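Local coordinates for protein single-stranded-DNA-specific exonuclease RecJ (Thermus thermophilus, PDB 2ZXR) that degrades single-stranded DNA exonucleolytically in the 5' to 3' direction, using divalent metal ions and leaving single-stranded RNA without detectable attack, at residues A[91-96]-A[103-108]. Residues are numbered along the deposited sequence; the frame is centred on the assembly and turned at random.
Sequences ILVRGL and VHPFIP
The pyrrolidine ring of P105 presents one face to helix 83-98, and methyl CG2 of V93 sits almost above the centre of that face, 4.0 Å from P105 CB and equally far from P105 N. The two side chains cross at about a right angle, and a single methyl meets the ring from above. With chi1 of V93 at 169°, CG2 lies beside the backbone N and anti to the carbonyl carbon, on the side of the proline. The side chain of H104, on the alternate side of the strand, leaves it away from the helix and touches R74 and R76.

V93 CG2 also faces V103 CG2 at 4.2 Å. The other branch of V103, CG1, is held between its own backbone N and carbonyl carbon (chi1 54°) and dips against the helix, between the carbonyl O of V93 (3.7 Å) and L96 CB (3.9 Å). Together these contacts close the beta-alpha-beta crossover of strand 74-78, helix 83-98 and strand 102-105 in the DHH domain: the helix packs on an edge strand of the parallel sheet, the segment axes 7.9 Å apart and running nearly antiparallel at 156°.

No hydrogen bond spans the two segments; the side chains meet one another through carbon atoms. Helix 281-289 supplies further cover, L289 touching V93 and L285 touching P105, while L198 of helix 187-201 packs on L96. Past the strand, I107 and P108 lean on D80, which binds the first of two manganese ions in the manganese-bound enzyme; the side chains of D80 and P105 are about 8 Å apart.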
# COMPACT_ATOMS: atom_id res chain seq x y z
N ILE A 91 -16.45 20.81 6.41
CA ILE A 91 -17.67 20.20 5.93
C ILE A 91 -18.84 20.59 6.83
O ILE A 91 -19.87 21.05 6.35
CB ILE A 91 -17.57 18.63 5.90
CG1 ILE A 91 -16.72 18.18 4.71
CG2 ILE A 91 -18.96 17.98 5.78
CD1 ILE A 91 -16.27 16.71 4.85
N LEU A 92 -18.68 20.41 8.13
CA LEU A 92 -19.76 20.75 9.03
C LEU A 92 -20.06 22.23 9.07
O LEU A 92 -21.23 22.60 9.09
CB LEU A 92 -19.47 20.21 10.43
CG LEU A 92 -19.53 18.67 10.39
CD1 LEU A 92 -18.86 18.09 11.60
CD2 LEU A 92 -20.97 18.21 10.31
N VAL A 93 -19.03 23.08 9.07
CA VAL A 93 -19.30 24.51 9.10
C VAL A 93 -19.98 24.99 7.81
O VAL A 93 -21.02 25.64 7.87
CB VAL A 93 -18.00 25.33 9.37
CG1 VAL A 93 -18.26 26.83 9.12
CG2 VAL A 93 -17.54 25.09 10.84
N ARG A 94 -19.41 24.69 6.65
CA ARG A 94 -20.06 25.11 5.40
C ARG A 94 -21.44 24.45 5.29
O ARG A 94 -22.43 25.12 5.03
CB ARG A 94 -19.23 24.71 4.16
CG ARG A 94 -18.00 25.58 3.83
CD ARG A 94 -17.45 25.08 2.49
NE ARG A 94 -16.30 25.76 1.92
CZ ARG A 94 -16.33 26.89 1.24
NH1 ARG A 94 -17.50 27.51 1.05
NH2 ARG A 94 -15.22 27.36 0.66
N GLY A 95 -21.50 23.14 5.48
CA GLY A 95 -22.77 22.43 5.36
C GLY A 95 -23.91 22.93 6.25
O GLY A 95 -25.04 23.12 5.78
N LEU A 96 -23.63 23.12 7.53
CA LEU A 96 -24.65 23.58 8.45
C LEU A 96 -24.98 25.06 8.17
O LEU A 96 -26.14 25.45 8.23
CB LEU A 96 -24.17 23.40 9.90
CG LEU A 96 -24.01 21.94 10.39
CD1 LEU A 96 -23.40 21.91 11.76
CD2 LEU A 96 -25.38 21.27 10.44
N VAL A 103 -23.59 28.55 13.10
CA VAL A 103 -22.45 27.69 13.38
C VAL A 103 -21.14 28.44 13.15
O VAL A 103 -21.07 29.36 12.34
CB VAL A 103 -22.52 26.43 12.46
CG1 VAL A 103 -22.64 26.86 11.00
CG2 VAL A 103 -21.30 25.55 12.66
N HIS A 104 -20.11 28.07 13.88
CA HIS A 104 -18.83 28.74 13.70
C HIS A 104 -17.76 27.77 14.14
O HIS A 104 -17.98 26.93 15.02
CB HIS A 104 -18.78 30.00 14.56
CG HIS A 104 -19.06 29.74 16.00
ND1 HIS A 104 -18.06 29.50 16.92
CD2 HIS A 104 -20.22 29.57 16.67
CE1 HIS A 104 -18.60 29.19 18.09
NE2 HIS A 104 -19.91 29.22 17.96
N PRO A 105 -16.58 27.85 13.53
CA PRO A 105 -15.54 26.91 13.96
C PRO A 105 -14.87 27.42 15.22
O PRO A 105 -14.89 28.62 15.50
CB PRO A 105 -14.60 26.90 12.76
CG PRO A 105 -14.65 28.33 12.32
CD PRO A 105 -16.12 28.71 12.43
N PHE A 106 -14.28 26.52 15.99
CA PHE A 106 -13.58 26.96 17.18
C PHE A 106 -12.10 26.61 17.09
O PHE A 106 -11.72 25.45 17.24
CB PHE A 106 -14.18 26.33 18.44
CG PHE A 106 -13.40 26.65 19.68
CD1 PHE A 106 -13.01 27.96 19.96
CD2 PHE A 106 -13.03 25.64 20.56
CE1 PHE A 106 -12.25 28.26 21.09
CE2 PHE A 106 -12.27 25.93 21.69
CZ PHE A 106 -11.88 27.24 21.95
N ILE A 107 -11.27 27.61 16.81
CA ILE A 107 -9.82 27.40 16.74
C ILE A 107 -9.18 27.92 18.03
O ILE A 107 -9.19 29.12 18.32
CB ILE A 107 -9.16 28.14 15.53
CG1 ILE A 107 -9.29 27.29 14.26
CG2 ILE A 107 -7.67 28.44 15.83
CD1 ILE A 107 -8.44 26.04 14.27
N PRO A 108 -8.61 27.01 18.83
CA PRO A 108 -7.97 27.39 20.09
C PRO A 108 -6.44 27.34 19.98
O PRO A 108 -5.79 28.39 20.19
CB PRO A 108 -8.52 26.36 21.06
CG PRO A 108 -8.51 25.10 20.21
CD PRO A 108 -8.90 25.56 18.80